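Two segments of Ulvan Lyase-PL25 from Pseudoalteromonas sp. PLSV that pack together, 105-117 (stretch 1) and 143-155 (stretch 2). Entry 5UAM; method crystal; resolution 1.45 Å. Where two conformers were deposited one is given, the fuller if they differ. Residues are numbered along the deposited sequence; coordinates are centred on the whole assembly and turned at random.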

ATOM      1  N   LEU A 105      12.276   2.402  -3.253  1.00 11.92           N
ATOM      2  CA  LEU A 105      12.629   3.810  -3.359  1.00 11.57           C
ATOM      3  C   LEU A 105      13.969   3.933  -4.079  1.00 13.09           C
ATOM      4  O   LEU A 105      14.899   3.177  -3.782  1.00 14.56           O
ATOM      5  CB  LEU A 105      12.706   4.446  -1.956  1.00 13.07           C
ATOM      6  CG  LEU A 105      13.012   5.940  -1.890  1.00 13.45           C
ATOM      7  CD1 LEU A 105      12.303   6.559  -0.705  1.00 14.33           C
ATOM      8  CD2 LEU A 105      14.521   6.196  -1.779  1.00 16.86           C
ATOM      9  N   ILE A 106      14.091   4.906  -4.978  1.00 11.44           N
ATOM     10  CA  ILE A 106      15.368   5.203  -5.641  1.00 12.31           C
ATOM     11  C   ILE A 106      15.915   6.494  -5.043  1.00 13.33           C
ATOM     12  O   ILE A 106      15.243   7.532  -5.095  1.00 13.97           O
ATOM     13  CB  ILE A 106      15.230   5.328  -7.167  1.00 13.25           C
ATOM     14  CG1 ILE A 106      14.622   4.058  -7.738  1.00 15.21           C
ATOM     15  CG2 ILE A 106      16.602   5.661  -7.794  1.00 15.78           C
ATOM     16  CD1 ILE A 106      14.383   4.118  -9.255  1.00 19.37           C
ATOM     17  N   ASP A 107      17.108   6.443  -4.454  1.00 12.64           N
ATOM     18  CA  ASP A 107      17.656   7.626  -3.804  1.00 13.32           C
ATOM     19  C   ASP A 107      18.322   8.562  -4.816  1.00 13.15           C
ATOM     20  O   ASP A 107      18.463   8.251  -6.001  1.00 14.88           O
ATOM     21  CB  ASP A 107      18.523   7.254  -2.592  1.00 12.88           C
ATOM     22  CG  ASP A 107      19.869   6.675  -2.941  1.00 15.49           C
ATOM     23  OD1 ASP A 107      20.421   6.954  -4.029  1.00 15.54           O
ATOM     24  OD2 ASP A 107      20.404   5.920  -2.084  1.00 15.23           O
ATOM     25  N   ASP A 108      18.720   9.744  -4.342  1.00 14.71           N
ATOM     26  CA  ASP A 108      19.306  10.761  -5.211  1.00 14.36           C
ATOM     27  C   ASP A 108      20.671  10.373  -5.775  1.00 17.03           C
ATOM     28  O   ASP A 108      21.168  11.065  -6.670  1.00 17.97           O
ATOM     29  CB  ASP A 108      19.453  12.065  -4.445  1.00 16.21           C
ATOM     30  CG  ASP A 108      18.197  12.899  -4.460  1.00 18.83           C
ATOM     31  OD1 ASP A 108      17.139  12.440  -4.965  1.00 19.33           O
ATOM     32  OD2 ASP A 108      18.281  14.037  -3.952  1.00 22.62           O
ATOM     33  N   GLU A 109      21.304   9.313  -5.279  1.00 15.27           N
ATOM     34  CA  GLU A 109      22.514   8.799  -5.898  1.00 16.23           C
ATOM     35  C   GLU A 109      22.249   7.618  -6.802  1.00 16.15           C
ATOM     36  O   GLU A 109      23.189   7.055  -7.369  1.00 17.52           O
ATOM     37  CB  GLU A 109      23.575   8.463  -4.844  1.00 18.31           C
ATOM     38  CG  GLU A 109      24.211   9.712  -4.226  1.00 21.87           C
ATOM     39  CD  GLU A 109      24.909  10.643  -5.244  1.00 35.59           C
ATOM     40  OE1 GLU A 109      25.572  10.173  -6.212  1.00 33.14           O
ATOM     41  OE2 GLU A 109      24.800  11.877  -5.061  1.00 47.69           O
ATOM     42  N   GLY A 110      20.994   7.255  -6.981  1.00 14.68           N
ATOM     43  CA  GLY A 110      20.623   6.196  -7.889  1.00 13.33           C
ATOM     44  C   GLY A 110      20.588   4.819  -7.274  1.00 15.54           C
ATOM     45  O   GLY A 110      20.284   3.845  -7.980  1.00 15.92           O
ATOM     46  N   TYR A 111      20.846   4.686  -5.982  1.00 14.51           N
ATOM     47  CA  TYR A 111      20.735   3.380  -5.357  1.00 14.08           C
ATOM     48  C   TYR A 111      19.269   3.023  -5.180  1.00 14.33           C
ATOM     49  O   TYR A 111      18.443   3.881  -4.870  1.00 14.36           O
ATOM     50  CB  TYR A 111      21.457   3.361  -4.008  1.00 14.86           C
ATOM     51  CG  TYR A 111      22.955   3.491  -4.165  1.00 15.52           C
ATOM     52  CD1 TYR A 111      23.744   2.363  -4.371  1.00 16.59           C
ATOM     53  CD2 TYR A 111      23.588   4.726  -4.116  1.00 17.63           C
ATOM     54  CE1 TYR A 111      25.104   2.462  -4.514  1.00 19.16           C
ATOM     55  CE2 TYR A 111      24.962   4.829  -4.260  1.00 18.92           C
ATOM     56  CZ  TYR A 111      25.712   3.691  -4.466  1.00 18.20           C
ATOM     57  OH  TYR A 111      27.088   3.769  -4.618  1.00 21.80           O
ATOM     58  N   ILE A 112      18.945   1.752  -5.393  1.00 14.75           N
ATOM     59  CA  ILE A 112      17.586   1.264  -5.234  1.00 13.40           C
ATOM     60  C   ILE A 112      17.481   0.645  -3.851  1.00 14.32           C
ATOM     61  O   ILE A 112      18.279  -0.228  -3.484  1.00 14.38           O
ATOM     62  CB  ILE A 112      17.236   0.259  -6.340  1.00 14.03           C
ATOM     63  CG1 ILE A 112      17.478   0.908  -7.711  1.00 19.88           C
ATOM     64  CG2 ILE A 112      15.788  -0.215  -6.216  1.00 14.64           C
ATOM     65  CD1 ILE A 112      17.649  -0.054  -8.813  1.00 35.27           C
ATOM     66  N   HIS A 113      16.500   1.102  -3.083  1.00 12.54           N
ATOM     67  CA  HIS A 113      16.231   0.606  -1.748  1.00 12.28           C
ATOM     68  C   HIS A 113      14.974  -0.238  -1.765  1.00 11.51           C
ATOM     69  O   HIS A 113      13.992   0.116  -2.417  1.00 12.64           O
ATOM     70  CB  HIS A 113      15.978   1.777  -0.813  1.00 12.02           C
ATOM     71  CG  HIS A 113      17.171   2.644  -0.624  1.00 12.21           C
ATOM     72  ND1 HIS A 113      17.953   2.610   0.507  1.00 13.59           N
ATOM     73  CD2 HIS A 113      17.740   3.546  -1.453  1.00 13.58           C
ATOM     74  CE1 HIS A 113      18.941   3.477   0.379  1.00 14.33           C
ATOM     75  NE2 HIS A 113      18.827   4.060  -0.802  1.00 14.19           N
ATOM     76  N   ILE A 114      15.016  -1.343  -1.025  1.00 11.89           N
ATOM     77  CA  ILE A 114      13.884  -2.240  -0.871  1.00 11.36           C
ATOM     78  C   ILE A 114      13.642  -2.415   0.628  1.00 12.29           C
ATOM     79  O   ILE A 114      14.539  -2.829   1.365  1.00 12.52           O
ATOM     80  CB  ILE A 114      14.121  -3.592  -1.571  1.00 11.29           C
ATOM     81  CG1 ILE A 114      14.171  -3.398  -3.094  1.00 14.00           C
ATOM     82  CG2 ILE A 114      13.052  -4.610  -1.177  1.00 13.91           C
ATOM     83  CD1 ILE A 114      12.857  -3.107  -3.738  1.00 19.86           C
ATOM     84  N   PHE A 115      12.450  -2.052   1.085  1.00 11.88           N
ATOM     85  CA  PHE A 115      12.017  -2.272   2.459  1.00 10.24           C
ATOM     86  C   PHE A 115      11.056  -3.456   2.446  1.00 11.22           C
ATOM     87  O   PHE A 115      10.192  -3.533   1.574  1.00 12.69           O
ATOM     88  CB  PHE A 115      11.326  -1.005   2.977  1.00 12.35           C
ATOM     89  CG  PHE A 115      12.187   0.218   2.876  1.00 11.50           C
ATOM     90  CD1 PHE A 115      13.080   0.553   3.878  1.00 12.97           C
ATOM     91  CD2 PHE A 115      12.116   1.024   1.771  1.00 11.95           C
ATOM     92  CE1 PHE A 115      13.871   1.685   3.787  1.00 12.89           C
ATOM     93  CE2 PHE A 115      12.910   2.161   1.668  1.00 13.01           C
ATOM     94  CZ  PHE A 115      13.785   2.484   2.677  1.00 13.29           C
ATOM     95  N   TYR A 116      11.235  -4.398   3.363  1.00 10.95           N
ATOM     96  CA  TYR A 116      10.524  -5.665   3.230  1.00 11.68           C
ATOM     97  C   TYR A 116      10.619  -6.461   4.526  1.00 10.98           C
ATOM     98  O   TYR A 116      11.376  -6.124   5.438  1.00 11.91           O
ATOM     99  CB  TYR A 116      11.146  -6.489   2.097  1.00 11.35           C
ATOM    100  CG  TYR A 116      12.510  -7.055   2.445  1.00 11.56           C
ATOM    101  CD1 TYR A 116      13.658  -6.268   2.395  1.00 12.48           C
ATOM    102  CD2 TYR A 116      12.654  -8.370   2.866  1.00 12.37           C
ATOM    103  CE1 TYR A 116      14.896  -6.788   2.739  1.00 11.64           C
ATOM    104  CE2 TYR A 116      13.882  -8.888   3.217  1.00 14.11           C
ATOM    105  CZ  TYR A 116      14.998  -8.094   3.161  1.00 12.23           C
ATOM    106  OH  TYR A 116      16.222  -8.626   3.515  1.00 14.70           O
ATOM    107  N   GLY A 117       9.852  -7.539   4.598  1.00 11.07           N
ATOM    108  CA  GLY A 117      10.097  -8.593   5.555  1.00 12.87           C
ATOM    109  C   GLY A 117       9.391  -8.480   6.896  1.00 11.50           C
ATOM    110  O   GLY A 117       9.382  -9.460   7.641  1.00 13.52           O
ATOM    111  N   SER A 143      20.706  -1.625  -3.306  1.00 13.02           N
ATOM    112  CA  SER A 143      21.526  -2.121  -4.404  1.00 12.88           C
ATOM    113  C   SER A 143      22.995  -1.795  -4.151  1.00 14.49           C
ATOM    114  O   SER A 143      23.327  -0.769  -3.552  1.00 14.61           O
ATOM    115  CB  SER A 143      21.049  -1.549  -5.740  1.00 14.58           C
ATOM    116  OG  SER A 143      21.215  -0.147  -5.833  1.00 15.01           O
ATOM    117  N   LYS A 144      23.886  -2.696  -4.590  1.00 14.81           N
ATOM    118  CA  LYS A 144      25.317  -2.467  -4.384  1.00 15.68           C
ATOM    119  C   LYS A 144      25.838  -1.347  -5.265  1.00 16.47           C
ATOM    120  O   LYS A 144      26.819  -0.678  -4.904  1.00 18.17           O
ATOM    121  CB  LYS A 144      26.097  -3.742  -4.650  1.00 17.45           C
ATOM    122  CG  LYS A 144      25.878  -4.759  -3.575  1.00 20.60           C
ATOM    123  CD  LYS A 144      26.907  -5.852  -3.655  1.00 22.29           C
ATOM    124  CE  LYS A 144      26.777  -6.790  -2.474  1.00 30.96           C
ATOM    125  NZ  LYS A 144      27.877  -7.803  -2.486  1.00 35.77           N
ATOM    126  N   ARG A 145      25.203  -1.129  -6.414  1.00 15.96           N
ATOM    127  CA  ARG A 145      25.604  -0.104  -7.363  1.00 17.71           C
ATOM    128  C   ARG A 145      24.375   0.683  -7.786  1.00 14.41           C
ATOM    129  O   ARG A 145      23.262   0.149  -7.795  1.00 15.32           O
ATOM    130  CB  ARG A 145      26.252  -0.729  -8.613  1.00 20.43           C
ATOM    131  CG  ARG A 145      27.538  -1.477  -8.309  1.00 25.12           C
ATOM    132  CD  ARG A 145      28.113  -2.123  -9.572  1.00 29.69           C
ATOM    133  NE  ARG A 145      28.425  -1.151 -10.610  1.00 42.74           N
ATOM    134  N   PRO A 146      24.547   1.947  -8.179  1.00 16.08           N
ATOM    135  CA  PRO A 146      23.392   2.725  -8.647  1.00 15.92           C
ATOM    136  C   PRO A 146      22.804   2.115  -9.911  1.00 13.90           C
ATOM    137  O   PRO A 146      23.533   1.653 -10.790  1.00 17.77           O
ATOM    138  CB  PRO A 146      23.993   4.112  -8.919  1.00 16.75           C
ATOM    139  CG  PRO A 146      25.197   4.173  -8.064  1.00 21.82           C
ATOM    140  CD  PRO A 146      25.753   2.778  -8.082  1.00 17.60           C
ATOM    141  N   TYR A 147      21.469   2.097  -9.965  1.00 14.69           N
ATOM    142  CA  TYR A 147      20.700   1.696 -11.145  1.00 15.09           C
ATOM    143  C   TYR A 147      20.935   0.256 -11.571  1.00 18.11           C
ATOM    144  O   TYR A 147      20.664  -0.100 -12.716  1.00 22.16           O
ATOM    145  CB  TYR A 147      20.905   2.678 -12.308  1.00 16.92           C
ATOM    146  CG  TYR A 147      20.455   4.048 -11.900  1.00 15.61           C
ATOM    147  CD1 TYR A 147      19.120   4.283 -11.647  1.00 17.38           C
ATOM    148  CD2 TYR A 147      21.362   5.081 -11.703  1.00 16.18           C
ATOM    149  CE1 TYR A 147      18.674   5.500 -11.219  1.00 18.01           C
ATOM    150  CE2 TYR A 147      20.924   6.334 -11.266  1.00 16.02           C
ATOM    151  CZ  TYR A 147      19.570   6.521 -11.025  1.00 17.08           C
ATOM    152  OH  TYR A 147      19.074   7.728 -10.601  1.00 18.52           O
ATOM    153  N   ASP A 148      21.423  -0.584 -10.665  1.00 17.07           N
ATOM    154  CA  ASP A 148      21.773  -1.966 -10.975  1.00 16.85           C
ATOM    155  C   ASP A 148      20.985  -2.842 -10.011  1.00 16.34           C
ATOM    156  O   ASP A 148      21.254  -2.841  -8.808  1.00 16.82           O
ATOM    157  CB  ASP A 148      23.280  -2.174 -10.794  1.00 17.87           C
ATOM    158  CG  ASP A 148      23.738  -3.581 -11.127  1.00 24.08           C
ATOM    159  OD1 ASP A 148      22.902  -4.495 -11.164  1.00 18.59           O
ATOM    160  OD2 ASP A 148      24.963  -3.793 -11.329  1.00 27.47           O
ATOM    161  N   ILE A 149      19.999  -3.575 -10.533  1.00 15.77           N
ATOM    162  CA  ILE A 149      19.112  -4.368  -9.692  1.00 14.79           C
ATOM    163  C   ILE A 149      19.607  -5.782  -9.443  1.00 15.38           C
ATOM    164  O   ILE A 149      18.873  -6.583  -8.856  1.00 15.56           O
ATOM    165  CB  ILE A 149      17.689  -4.429 -10.265  1.00 16.25           C
ATOM    166  CG1 ILE A 149      17.669  -5.070 -11.644  1.00 20.49           C
ATOM    167  CG2 ILE A 149      17.076  -3.031 -10.248  1.00 22.32           C
ATOM    168  CD1 ILE A 149      16.250  -5.538 -12.021  1.00 22.23           C
ATOM    169  N   SER A 150      20.831  -6.107  -9.875  1.00 15.74           N
ATOM    170  CA  SER A 150      21.289  -7.496  -9.831  1.00 15.72           C
ATOM    171  C   SER A 150      21.986  -7.888  -8.533  1.00 18.27           C
ATOM    172  O   SER A 150      22.124  -9.091  -8.269  1.00 23.71           O
ATOM    173  CB  SER A 150      22.204  -7.803 -11.023  1.00 17.67           C
ATOM    174  OG  SER A 150      23.447  -7.124 -10.928  1.00 19.23           O
ATOM    175  N   GLN A 151      22.457  -6.939  -7.728  1.00 15.14           N
ATOM    176  CA  GLN A 151      23.238  -7.265  -6.539  1.00 17.10           C
ATOM    177  C   GLN A 151      22.835  -6.352  -5.393  1.00 16.71           C
ATOM    178  O   GLN A 151      22.647  -5.146  -5.589  1.00 15.45           O
ATOM    179  CB  GLN A 151      24.751  -7.103  -6.784  1.00 18.65           C
ATOM    180  CG  GLN A 151      25.327  -7.922  -7.901  1.00 24.51           C
ATOM    181  CD  GLN A 151      26.818  -7.614  -8.089  1.00 38.76           C
ATOM    182  OE1 GLN A 151      27.510  -7.244  -7.136  1.00 38.36           O
ATOM    183  NE2 GLN A 151      27.303  -7.724  -9.320  1.00 43.24           N
ATOM    184  N   TRP A 152      22.728  -6.937  -4.196  1.00 15.84           N
ATOM    185  CA  TRP A 152      22.101  -6.301  -3.046  1.00 16.09           C
ATOM    186  C   TRP A 152      22.942  -6.480  -1.790  1.00 16.80           C
ATOM    187  O   TRP A 152      23.685  -7.456  -1.644  1.00 19.30           O
ATOM    188  CB  TRP A 152      20.699  -6.922  -2.824  1.00 17.08           C
ATOM    189  CG  TRP A 152      19.861  -6.602  -4.005  1.00 15.24           C
ATOM    190  CD1 TRP A 152      19.805  -7.290  -5.190  1.00 16.42           C
ATOM    191  CD2 TRP A 152      19.046  -5.459  -4.161  1.00 14.35           C
ATOM    192  NE1 TRP A 152      18.974  -6.629  -6.067  1.00 15.40           N
ATOM    193  CE2 TRP A 152      18.503  -5.497  -5.456  1.00 15.09           C
ATOM    194  CE3 TRP A 152      18.694  -4.403  -3.317  1.00 15.28           C
ATOM    195  CZ2 TRP A 152      17.662  -4.497  -5.933  1.00 16.00           C
ATOM    196  CZ3 TRP A 152      17.844  -3.422  -3.792  1.00 15.50           C
ATOM    197  CH2 TRP A 152      17.340  -3.482  -5.097  1.00 16.24           C
ATOM    198  N   GLU A 153      22.804  -5.533  -0.874  1.00 17.04           N
ATOM    199  CA  GLU A 153      23.378  -5.670   0.450  1.00 19.02           C
ATOM    200  C   GLU A 153      22.350  -5.257   1.490  1.00 15.98           C
ATOM    201  O   GLU A 153      21.471  -4.420   1.247  1.00 16.56           O
ATOM    202  CB  GLU A 153      24.672  -4.868   0.613  1.00 24.10           C
ATOM    203  CG  GLU A 153      24.490  -3.378   0.486  1.00 23.14           C
ATOM    204  CD  GLU A 153      25.816  -2.613   0.505  1.00 43.30           C
ATOM    205  OE1 GLU A 153      26.882  -3.269   0.456  1.00 50.77           O
ATOM    206  OE2 GLU A 153      25.786  -1.361   0.573  1.00 36.25           O
ATOM    207  N   ASP A 154      22.475  -5.871   2.654  1.00 18.53           N
ATOM    208  CA  ASP A 154      21.601  -5.582   3.768  1.00 16.03           C
ATOM    209  C   ASP A 154      22.044  -4.309   4.480  1.00 16.46           C
ATOM    210  O   ASP A 154      23.236  -4.115   4.761  1.00 20.46           O
ATOM    211  CB  ASP A 154      21.644  -6.754   4.749  1.00 18.25           C
ATOM    212  CG  ASP A 154      21.256  -8.065   4.102  1.00 25.51           C
ATOM    213  OD1 ASP A 154      20.278  -8.069   3.328  1.00 21.92           O
ATOM    214  OD2 ASP A 154      21.937  -9.095   4.336  1.00 33.81           O
ATOM    215  N   LEU A 155      21.102  -3.449   4.835  0.68 15.98           N
ATOM    216  CA  LEU A 155      21.412  -2.376   5.781  0.68 16.85           C
ATOM    217  C   LEU A 155      20.759  -2.588   7.131  0.68 19.13           C
ATOM    218  O   LEU A 155      21.368  -2.328   8.165  0.68 21.69           O
ATOM    219  CB  LEU A 155      20.964  -1.014   5.235  0.68 20.82           C
ATOM    220  CG  LEU A 155      21.564  -0.598   3.896  0.68 17.54           C
ATOM    221  CD1 LEU A 155      21.148   0.826   3.557  0.68 17.94           C
ATOM    222  CD2 LEU A 155      23.089  -0.713   3.925  0.68 23.29           C
TER
HETATM  223  O   HOH W   1      28.464   1.640  -5.548  1.00 31.95           O
HETATM  224  O   HOH W   2      18.048  -6.694   3.933  1.00 19.89           O
HETATM  225  O   HOH W   3      18.835 -10.358   3.478  1.00 22.78           O

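The two stretches bury 604 Å² between them, and three hydrogen bonds, all made by backbone amides, set the register. Ile112 pairs with Ser143 twice: Ser143 N donates to Ile112 O at 2.8 Å, and Ile112 N donates to Ser143 OG at 3.0 Å. The p rotamer of Ser143 places its hydroxyl for this second bond, and its own proton goes to the backbone, OG to Arg145 O at 2.9 Å. Serine suits the site because one small group both accepts and donates: it joins the stretches and braces the start of the turn from Arg145 to Asp148. The third bond, Tyr147 N to Gly110 O at 2.9 Å, comes from within that type II turn.

Gly110 closes a type I turn begun by Asp107. Its phi of 90° would jam a side chain against the preceding carbonyl, and an ideal CB would lie 2.3 Å from Tyr147 CE2. Without one, the Tyr147 ring can lay a face over Gly110 CA. The CA-to-CB bond of Tyr147 points away from stretch 1, but chi1 in m brings the ring back, so that CE1 also meets Ile106 CG2 at 4.0 Å. Asp107, in the p rotamer, organises the turn from inside: OD1 accepts from Glu109 N at 2.8 Å and Tyr111 N at 3.0 Å, while OD2 accepts from His113 NE2 at 2.8 Å.

Tyr111 starts out sideways, yet its m rotamer carries the ring to stretch 2. Pro146 CG sits over one face, 3.9 Å from the ring centroid in a CH-pi contact, and the ring edge faces the carbonyls of Ser143 and Lys144. A rigid proline offers C-H groups to an aromatic face without needing to be ordered first. At the far end of the ring, water 1 links Tyr111 OH (2.7 Å) to Lys144 O (2.9 Å).

Ile112, with 102 Å² covered, makes the largest contribution. Its m,t conformation extends CD1 to within 3.4 Å of Ile149 CG2, while the other branch places CG2 3.8 Å from Trp152 CH2. A beta-branched side chain can thus fill two directions at once. The indole of Trp152, swung inward by chi1 in m, also reaches Ile114, with CZ3 3.7 Å from CG1, and its polar edge is satisfied locally by NE1 donating to Ile149 O at 2.8 Å.

Farther along, Tyr116 OH and Asp154 OD1 lie 4.1 Å apart, too far for a direct hydrogen bond; waters 2 and 3 each bridge them, and water 3 donates to Asp154 OD1.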